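Long-range contacts in putative immunoglobulin-blocking virulence protein (Mycoplasma mycoides subsp. capri, PDB 7ADK), which probably binds and blocks host immunoglobulins, helping the mycoplasma evade antibodies, and forms an assembly with a lipoprotein: residues 248-258 and 315-324; 503-511 and 544-552. All coordinates share one frame; numbering follows the deposited sequence.

Interaction 1: residues 248-258 and 315-324; sequences RYKKMLDSNNV and PRSAFINEAG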
loop_
_atom_site.group_PDB
_atom_site.type_symbol
_atom_site.label_atom_id
_atom_site.label_comp_id
_atom_site.label_asym_id
_atom_site.label_seq_id
_atom_site.Cartn_x
_atom_site.Cartn_y
_atom_site.Cartn_z
ATOM N N ARG A 248 14.722 -35.292 -13.270
ATOM C CA ARG A 248 14.050 -36.430 -13.905
ATOM C C ARG A 248 14.937 -37.663 -14.057
ATOM O O ARG A 248 14.438 -38.773 -14.189
ATOM C CB ARG A 248 13.539 -36.011 -15.278
ATOM C CG ARG A 248 12.600 -34.802 -15.251
ATOM C CD ARG A 248 12.154 -34.443 -16.661
ATOM N NE ARG A 248 11.362 -35.523 -17.250
ATOM C CZ ARG A 248 10.852 -35.560 -18.454
ATOM N NH1 ARG A 248 11.062 -34.645 -19.334
ATOM N NH2 ARG A 248 10.084 -36.541 -18.763
ATOM N N TYR A 249 16.248 -37.470 -14.025
ATOM C CA TYR A 249 17.261 -38.524 -14.013
ATOM C C TYR A 249 17.901 -38.713 -12.632
ATOM O O TYR A 249 18.337 -39.812 -12.320
ATOM C CB TYR A 249 18.336 -38.204 -15.057
ATOM C CG TYR A 249 17.824 -37.704 -16.391
ATOM C CD1 TYR A 249 17.467 -38.602 -17.413
ATOM C CD2 TYR A 249 17.678 -36.322 -16.591
ATOM C CE1 TYR A 249 16.932 -38.113 -18.618
ATOM C CE2 TYR A 249 17.154 -35.831 -17.795
ATOM C CZ TYR A 249 16.760 -36.727 -18.802
ATOM O OH TYR A 249 16.225 -36.244 -19.945
ATOM N N LYS A 250 17.962 -37.667 -11.795
ATOM C CA LYS A 250 18.844 -37.543 -10.612
ATOM C C LYS A 250 18.754 -38.699 -9.612
ATOM O O LYS A 250 19.776 -39.187 -9.150
ATOM C CB LYS A 250 18.579 -36.204 -9.912
ATOM C CG LYS A 250 19.654 -35.824 -8.919
ATOM C CD LYS A 250 19.339 -34.715 -7.987
ATOM C CE LYS A 250 20.469 -34.316 -7.044
ATOM N NZ LYS A 250 20.672 -35.268 -5.940
ATOM N N LYS A 251 17.547 -39.203 -9.353
ATOM C CA LYS A 251 17.284 -40.369 -8.485
ATOM C C LYS A 251 17.955 -41.668 -8.960
ATOM O O LYS A 251 18.311 -42.494 -8.134
ATOM C CB LYS A 251 15.765 -40.571 -8.349
ATOM C CG LYS A 251 15.069 -39.403 -7.635
ATOM C CD LYS A 251 13.578 -39.677 -7.421
ATOM C CE LYS A 251 12.904 -38.449 -6.814
ATOM N NZ LYS A 251 11.469 -38.670 -6.511
ATOM N N MET A 252 18.157 -41.828 -10.266
ATOM C CA MET A 252 19.020 -42.847 -10.879
ATOM C C MET A 252 20.487 -42.389 -10.964
ATOM O O MET A 252 21.399 -43.164 -10.713
ATOM C CB MET A 252 18.425 -43.209 -12.252
ATOM C CG MET A 252 19.332 -44.012 -13.192
ATOM S SD MET A 252 20.063 -45.521 -12.531
ATOM C CE MET A 252 18.592 -46.460 -12.122
ATOM N N LEU A 253 20.709 -41.120 -11.307
ATOM C CA LEU A 253 22.001 -40.521 -11.651
ATOM C C LEU A 253 22.986 -40.504 -10.477
ATOM O O LEU A 253 24.179 -40.688 -10.681
ATOM C CB LEU A 253 21.718 -39.092 -12.150
ATOM C CG LEU A 253 22.492 -38.632 -13.379
ATOM C CD1 LEU A 253 22.151 -39.498 -14.580
ATOM C CD2 LEU A 253 22.105 -37.187 -13.702
ATOM N N ASP A 254 22.498 -40.304 -9.254
ATOM C CA ASP A 254 23.282 -40.528 -8.036
ATOM C C ASP A 254 23.532 -42.032 -7.871
ATOM O O ASP A 254 22.586 -42.784 -7.648
ATOM C CB ASP A 254 22.562 -39.941 -6.819
ATOM C CG ASP A 254 22.458 -38.419 -6.845
ATOM O OD1 ASP A 254 23.343 -37.746 -7.413
ATOM O OD2 ASP A 254 21.517 -37.880 -6.224
ATOM N N SER A 255 24.793 -42.466 -7.995
ATOM C CA SER A 255 25.179 -43.836 -8.357
ATOM C C SER A 255 24.439 -44.962 -7.638
ATOM O O SER A 255 23.990 -45.912 -8.282
ATOM C CB SER A 255 26.682 -43.984 -8.132
ATOM O OG SER A 255 27.116 -45.299 -8.326
ATOM N N ASN A 256 24.337 -44.873 -6.306
ATOM C CA ASN A 256 23.631 -45.786 -5.392
ATOM C C ASN A 256 23.900 -47.302 -5.586
ATOM O O ASN A 256 23.108 -48.139 -5.152
ATOM C CB ASN A 256 22.145 -45.380 -5.277
ATOM C CG ASN A 256 21.237 -45.907 -6.375
ATOM O OD1 ASN A 256 20.510 -46.872 -6.194
ATOM N ND2 ASN A 256 21.185 -45.257 -7.509
ATOM N N ASN A 257 25.022 -47.660 -6.213
ATOM C CA ASN A 257 25.403 -49.009 -6.653
ATOM C C ASN A 257 24.508 -49.591 -7.776
ATOM O O ASN A 257 24.405 -50.809 -7.913
ATOM C CB ASN A 257 25.632 -49.974 -5.466
ATOM C CG ASN A 257 26.687 -49.550 -4.464
ATOM O OD1 ASN A 257 26.779 -48.417 -4.027
ATOM N ND2 ASN A 257 27.519 -50.461 -4.039
ATOM N N VAL A 258 23.869 -48.739 -8.587
ATOM C CA VAL A 258 22.986 -49.145 -9.696
ATOM C C VAL A 258 23.369 -48.534 -11.050
ATOM O O VAL A 258 23.249 -49.223 -12.062
ATOM C CB VAL A 258 21.511 -48.847 -9.365
ATOM C CG1 VAL A 258 20.568 -49.312 -10.478
ATOM C CG2 VAL A 258 21.055 -49.567 -8.093
ATOM N N PRO A 315 4.298 -37.704 -20.448
ATOM C CA PRO A 315 5.700 -37.645 -20.827
ATOM C C PRO A 315 6.461 -36.444 -20.266
ATOM O O PRO A 315 7.671 -36.528 -20.138
ATOM C CB PRO A 315 5.720 -37.663 -22.349
ATOM C CG PRO A 315 4.421 -38.358 -22.717
ATOM C CD PRO A 315 3.468 -37.916 -21.619
ATOM N N ARG A 316 5.796 -35.353 -19.871
ATOM C CA ARG A 316 6.428 -34.183 -19.237
ATOM C C ARG A 316 6.690 -34.393 -17.742
ATOM O O ARG A 316 7.602 -33.802 -17.186
ATOM C CB ARG A 316 5.535 -32.957 -19.503
ATOM C CG ARG A 316 6.185 -31.601 -19.202
ATOM C CD ARG A 316 5.260 -30.403 -19.442
ATOM N NE ARG A 316 4.772 -30.317 -20.821
ATOM C CZ ARG A 316 5.057 -29.431 -21.745
ATOM N NH1 ARG A 316 5.768 -28.383 -21.536
ATOM N NH2 ARG A 316 4.618 -29.622 -22.928
ATOM N N SER A 317 5.905 -35.250 -17.103
ATOM C CA SER A 317 5.977 -35.558 -15.667
ATOM C C SER A 317 6.785 -36.820 -15.348
ATOM O O SER A 317 6.960 -37.151 -14.181
ATOM C CB SER A 317 4.562 -35.732 -15.121
ATOM O OG SER A 317 3.782 -34.586 -15.379
ATOM N N ALA A 318 7.219 -37.564 -16.367
ATOM C CA ALA A 318 7.942 -38.817 -16.213
ATOM C C ALA A 318 9.342 -38.609 -15.634
ATOM O O ALA A 318 10.094 -37.777 -16.136
ATOM C CB ALA A 318 8.017 -39.512 -17.569
ATOM N N PHE A 319 9.725 -39.428 -14.662
ATOM C CA PHE A 319 11.082 -39.524 -14.126
ATOM C C PHE A 319 11.501 -40.990 -13.992
ATOM O O PHE A 319 10.684 -41.896 -14.067
ATOM C CB PHE A 319 11.210 -38.745 -12.804
ATOM C CG PHE A 319 10.547 -39.355 -11.583
ATOM C CD1 PHE A 319 9.224 -39.017 -11.274
ATOM C CD2 PHE A 319 11.258 -40.222 -10.734
ATOM C CE1 PHE A 319 8.617 -39.544 -10.123
ATOM C CE2 PHE A 319 10.646 -40.758 -9.590
ATOM C CZ PHE A 319 9.325 -40.414 -9.282
ATOM N N ILE A 320 12.789 -41.237 -13.817
ATOM C CA ILE A 320 13.353 -42.570 -13.580
ATOM C C ILE A 320 13.682 -42.664 -12.089
ATOM O O ILE A 320 14.415 -41.813 -11.587
ATOM C CB ILE A 320 14.628 -42.729 -14.442
ATOM C CG1 ILE A 320 14.333 -42.624 -15.952
ATOM C CG2 ILE A 320 15.346 -44.049 -14.158
ATOM C CD1 ILE A 320 15.511 -42.106 -16.751
ATOM N N ASN A 321 13.169 -43.650 -11.357
ATOM C CA ASN A 321 13.538 -43.806 -9.945
ATOM C C ASN A 321 14.795 -44.680 -9.781
ATOM O O ASN A 321 15.400 -45.139 -10.747
ATOM C CB ASN A 321 12.330 -44.236 -9.091
ATOM C CG ASN A 321 11.934 -45.695 -9.151
ATOM O OD1 ASN A 321 12.745 -46.593 -9.054
ATOM N ND2 ASN A 321 10.660 -45.975 -9.227
ATOM N N GLU A 322 15.186 -44.916 -8.535
ATOM C CA GLU A 322 16.410 -45.612 -8.124
ATOM C C GLU A 322 16.591 -47.000 -8.752
ATOM O O GLU A 322 17.714 -47.404 -9.018
ATOM C CB GLU A 322 16.419 -45.775 -6.592
ATOM C CG GLU A 322 16.439 -44.472 -5.778
ATOM C CD GLU A 322 15.108 -43.705 -5.714
ATOM O OE1 GLU A 322 14.041 -44.275 -6.022
ATOM O OE2 GLU A 322 15.113 -42.512 -5.348
ATOM N N ALA A 323 15.515 -47.740 -9.007
ATOM C CA ALA A 323 15.556 -49.144 -9.423
ATOM C C ALA A 323 15.594 -49.379 -10.949
ATOM O O ALA A 323 15.384 -50.501 -11.410
ATOM C CB ALA A 323 14.395 -49.866 -8.738
ATOM N N GLY A 324 15.851 -48.342 -11.750
ATOM C CA GLY A 324 15.853 -48.446 -13.214
ATOM C C GLY A 324 14.465 -48.705 -13.790
ATOM O O GLY A 324 14.257 -49.641 -14.558
#
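The carbonyl O of R248 accepts a nearly straight 3.0 Å hydrogen bond from I320 N, while helix 248-253 and strand 318-320 run almost parallel, their axes 13° apart and 6.0 Å at closest approach. The R248 chain bends at the third torsion (64°), which brings the guanidinium group side-on to a single acceptor: NE lies 2.8 Å and NH2 2.9 Å from A318 O, which sits close to the guanidinium plane. R316 O lies over one face of the group, and a weak bond runs from NH2 to P315 O. Arginine suits this place because its several donors can serve a cluster of backbone carbonyls, NH1 bonding V203 O outside the two segments. Next to it comes an apolar patch: the branched I320 meets M252 through CG2, 3.7 Å from M252 CB, and reaches the Y249 ring with CD1. M252 has CG anti to its backbone N (chi1 167°), and the bends at chi2 and chi3 bring CE over the N321-G324 beta turn. On the exposed flank, the long aliphatic part of K251 passes F319, CD lying 3.8 Å from CE2, and also packs beside E322. Outward, Y249 OH bonds L205 O and N208 ND2, and Y249 and L253 rest on helix 280-288. Strand 318-320 is an outer strand of its small antiparallel sheet, bonded to strand 326-332 through F319 and D327 and to helix 248-253 through I320.

Interaction 2: residues 503-511 and 544-552; sequences SLYTSGNSL and KITTRITFN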
loop_
_atom_site.group_PDB
_atom_site.type_symbol
_atom_site.label_atom_id
_atom_site.label_comp_id
_atom_site.label_asym_id
_atom_site.label_seq_id
_atom_site.Cartn_x
_atom_site.Cartn_y
_atom_site.Cartn_z
ATOM N N SER A 503 -20.236 -11.016 -18.069
ATOM C CA SER A 503 -18.802 -11.016 -17.813
ATOM C C SER A 503 -18.443 -9.988 -16.752
ATOM O O SER A 503 -18.626 -8.792 -16.948
ATOM C CB SER A 503 -18.053 -10.747 -19.091
ATOM O OG SER A 503 -17.672 -11.925 -19.726
ATOM N N LEU A 504 -17.945 -10.476 -15.619
ATOM C CA LEU A 504 -17.471 -9.663 -14.506
ATOM C C LEU A 504 -15.946 -9.647 -14.569
ATOM O O LEU A 504 -15.306 -10.639 -14.226
ATOM C CB LEU A 504 -18.043 -10.191 -13.175
ATOM C CG LEU A 504 -19.570 -10.321 -13.113
ATOM C CD1 LEU A 504 -20.010 -10.675 -11.708
ATOM C CD2 LEU A 504 -20.292 -9.047 -13.509
ATOM N N TYR A 505 -15.380 -8.549 -15.054
ATOM C CA TYR A 505 -13.974 -8.407 -15.435
ATOM C C TYR A 505 -13.300 -7.273 -14.659
ATOM O O TYR A 505 -13.946 -6.304 -14.283
ATOM C CB TYR A 505 -13.853 -8.112 -16.944
ATOM C CG TYR A 505 -14.182 -9.191 -17.963
ATOM C CD1 TYR A 505 -13.647 -10.487 -17.846
ATOM C CD2 TYR A 505 -14.900 -8.848 -19.121
ATOM C CE1 TYR A 505 -13.824 -11.431 -18.876
ATOM C CE2 TYR A 505 -15.041 -9.770 -20.169
ATOM C CZ TYR A 505 -14.504 -11.065 -20.052
ATOM O OH TYR A 505 -14.621 -11.929 -21.089
ATOM N N THR A 506 -11.984 -7.333 -14.495
ATOM C CA THR A 506 -11.160 -6.181 -14.077
ATOM C C THR A 506 -9.849 -6.195 -14.843
ATOM O O THR A 506 -9.439 -7.244 -15.327
ATOM C CB THR A 506 -10.798 -6.131 -12.574
ATOM O OG1 THR A 506 -9.798 -7.045 -12.218
ATOM C CG2 THR A 506 -11.933 -6.464 -11.641
ATOM N N SER A 507 -9.160 -5.058 -14.898
ATOM C CA SER A 507 -7.765 -4.976 -15.351
ATOM C C SER A 507 -6.786 -4.773 -14.182
ATOM O O SER A 507 -5.777 -4.086 -14.335
ATOM C CB SER A 507 -7.615 -3.927 -16.459
ATOM O OG SER A 507 -8.534 -4.151 -17.522
ATOM N N GLY A 508 -7.105 -5.306 -12.995
ATOM C CA GLY A 508 -6.328 -5.196 -11.748
ATOM C C GLY A 508 -6.171 -6.528 -11.009
ATOM O O GLY A 508 -6.181 -7.579 -11.644
ATOM N N ASN A 509 -6.024 -6.525 -9.682
ATOM C CA ASN A 509 -5.975 -7.749 -8.879
ATOM C C ASN A 509 -7.377 -8.335 -8.660
ATOM O O ASN A 509 -8.182 -7.810 -7.897
ATOM C CB ASN A 509 -5.253 -7.476 -7.552
ATOM C CG ASN A 509 -5.192 -8.684 -6.626
ATOM O OD1 ASN A 509 -5.690 -9.762 -6.897
ATOM N ND2 ASN A 509 -4.591 -8.545 -5.474
ATOM N N SER A 510 -7.653 -9.461 -9.310
ATOM C CA SER A 510 -8.960 -10.134 -9.322
ATOM C C SER A 510 -9.175 -11.207 -8.255
ATOM O O SER A 510 -10.226 -11.839 -8.257
ATOM C CB SER A 510 -9.201 -10.712 -10.711
ATOM O OG SER A 510 -9.581 -9.649 -11.544
ATOM N N LEU A 511 -8.223 -11.420 -7.344
ATOM C CA LEU A 511 -8.320 -12.395 -6.248
ATOM C C LEU A 511 -8.057 -11.765 -4.865
ATOM O O LEU A 511 -7.664 -12.424 -3.904
ATOM C CB LEU A 511 -7.501 -13.653 -6.574
ATOM C CG LEU A 511 -5.976 -13.453 -6.616
ATOM C CD1 LEU A 511 -5.291 -14.753 -6.210
ATOM C CD2 LEU A 511 -5.466 -13.084 -8.009
ATOM N N LYS A 544 -1.061 -3.909 -17.595
ATOM C CA LYS A 544 -2.480 -4.168 -17.328
ATOM C C LYS A 544 -2.863 -5.495 -17.977
ATOM O O LYS A 544 -2.738 -5.644 -19.186
ATOM C CB LYS A 544 -3.363 -2.994 -17.810
ATOM C CG LYS A 544 -2.999 -1.605 -17.247
ATOM C CD LYS A 544 -3.097 -1.427 -15.718
ATOM C CE LYS A 544 -4.540 -1.253 -15.235
ATOM N NZ LYS A 544 -4.671 -1.287 -13.771
ATOM N N ILE A 545 -3.337 -6.439 -17.178
ATOM C CA ILE A 545 -3.849 -7.742 -17.610
ATOM C C ILE A 545 -5.315 -7.840 -17.201
ATOM O O ILE A 545 -5.661 -7.471 -16.085
ATOM C CB ILE A 545 -2.997 -8.898 -17.027
ATOM C CG1 ILE A 545 -1.520 -8.843 -17.458
ATOM C CG2 ILE A 545 -3.577 -10.280 -17.346
ATOM C CD1 ILE A 545 -1.252 -9.010 -18.953
ATOM N N THR A 546 -6.171 -8.332 -18.083
ATOM C CA THR A 546 -7.614 -8.434 -17.859
ATOM C C THR A 546 -8.044 -9.875 -17.629
ATOM O O THR A 546 -7.590 -10.786 -18.312
ATOM C CB THR A 546 -8.380 -7.772 -19.004
ATOM O OG1 THR A 546 -7.975 -6.423 -19.121
ATOM C CG2 THR A 546 -9.883 -7.724 -18.772
ATOM N N THR A 547 -8.908 -10.106 -16.650
ATOM C CA THR A 547 -9.342 -11.445 -16.230
ATOM C C THR A 547 -10.728 -11.405 -15.592
ATOM O O THR A 547 -11.156 -10.360 -15.104
ATOM C CB THR A 547 -8.292 -12.052 -15.282
ATOM O OG1 THR A 547 -8.649 -13.329 -14.828
ATOM C CG2 THR A 547 -8.031 -11.215 -14.056
ATOM N N ARG A 548 -11.439 -12.531 -15.552
ATOM C CA ARG A 548 -12.641 -12.665 -14.722
ATOM C C ARG A 548 -12.310 -12.592 -13.230
ATOM O O ARG A 548 -11.275 -13.104 -12.798
ATOM C CB ARG A 548 -13.459 -13.897 -15.132
ATOM C CG ARG A 548 -12.864 -15.282 -14.849
ATOM C CD ARG A 548 -12.998 -15.793 -13.413
ATOM N NE ARG A 548 -12.779 -17.237 -13.361
ATOM C CZ ARG A 548 -12.601 -17.987 -12.300
ATOM N NH1 ARG A 548 -12.655 -17.515 -11.100
ATOM N NH2 ARG A 548 -12.333 -19.242 -12.438
ATOM N N ILE A 549 -13.188 -11.984 -12.439
ATOM C CA ILE A 549 -13.008 -11.866 -10.985
ATOM C C ILE A 549 -13.210 -13.226 -10.305
ATOM O O ILE A 549 -14.115 -13.981 -10.657
ATOM C CB ILE A 549 -13.919 -10.776 -10.385
ATOM C CG1 ILE A 549 -13.623 -9.376 -10.924
ATOM C CG2 ILE A 549 -13.809 -10.700 -8.868
ATOM C CD1 ILE A 549 -14.854 -8.487 -10.951
ATOM N N THR A 550 -12.397 -13.532 -9.295
ATOM C CA THR A 550 -12.665 -14.608 -8.333
ATOM C C THR A 550 -13.413 -14.026 -7.142
ATOM O O THR A 550 -12.946 -13.081 -6.507
ATOM C CB THR A 550 -11.374 -15.270 -7.844
ATOM O OG1 THR A 550 -10.762 -15.942 -8.906
ATOM C CG2 THR A 550 -11.603 -16.319 -6.766
ATOM N N PHE A 551 -14.563 -14.606 -6.819
ATOM C CA PHE A 551 -15.371 -14.200 -5.684
ATOM C C PHE A 551 -15.406 -15.290 -4.624
ATOM O O PHE A 551 -15.930 -16.372 -4.857
ATOM C CB PHE A 551 -16.784 -13.891 -6.164
ATOM C CG PHE A 551 -16.893 -12.756 -7.150
ATOM C CD1 PHE A 551 -16.980 -11.441 -6.687
ATOM C CD2 PHE A 551 -16.949 -13.016 -8.525
ATOM C CE1 PHE A 551 -17.149 -10.388 -7.593
ATOM C CE2 PHE A 551 -17.114 -11.964 -9.429
ATOM C CZ PHE A 551 -17.218 -10.649 -8.963
ATOM N N ASN A 552 -14.916 -14.995 -3.427
ATOM C CA ASN A 552 -15.112 -15.841 -2.253
ATOM C C ASN A 552 -16.111 -15.240 -1.239
ATOM O O ASN A 552 -16.318 -15.823 -0.183
ATOM C CB ASN A 552 -13.735 -16.194 -1.657
ATOM C CG ASN A 552 -13.640 -17.648 -1.238
ATOM O OD1 ASN A 552 -14.379 -18.137 -0.401
ATOM N ND2 ASN A 552 -12.750 -18.405 -1.808
#
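T506 and T547 form the antiparallel hydrogen-bonded pair at the centre, T506 N to T547 O and T547 N to T506 O both measuring 3.2 Å. Next to them Y505 and R548 make a non-hydrogen-bonded pair with diverging side chains, and just past the strand I549 N bonds L504 O. As 503-511 turns back, S510 O receives T550 N at 2.9 Å, a second backbone link beyond the strand pairing. At the other end S507 OG and T546 OG1 share a hydrogen bond of 2.8 Å, and K544 NZ reaches S507 O from above the carbonyl plane.

The T506 side chain helps to hold the turn, as does N509 OD1, accepting from L511 N in an Asx turn. T506 OG1 stands between backbone N and carbonyl carbon (chi1 76°), where it accepts from G508 N in an ST turn and donates to S510 OG at 2.7 Å. Its methyl CG2 packs on I549 CG1, the two side chains crossing at about a right angle. I549 in turn sets CG2 over the centre of the F551 ring, which L504 CD1 also touches, at 3.9 Å from CE2.

Farther out, Y505 OH bonds D532 and R362, and its ring meets F480; N534 bonds T547 OG1, and T530 O takes R548 NE. N509 packs against Y649 of the lipoprotein chain. The contact pairs small hydroxyl side chains, which give directional bonds in little space, with branched aliphatic ones; five of the six hydrogen bonds across it join uncharged groups, K544 NZ to S507 O being the exception, with no salt bridge.

Along the chain from the N terminus the two contacts come in series, neither nesting nor crossing. Interaction 1 closes first, over a loop of 56 residues that is mostly helical or irregular, and joins a helix to the edge of a small antiparallel sheet whose first strand, 312-313, ends that loop. Interaction 2 closes a shorter loop of 32 residues without helix, adding strand 547-548 to the end of the mixed sheet beside 502-506. That loop contains strand 516-517, the first of the parallel sheet, and the chain leaves 544-552 straight into its second strand, 553-555. The contacts' centres lie 42 Å apart and their nearest atoms about 21 Å, so the two do not touch.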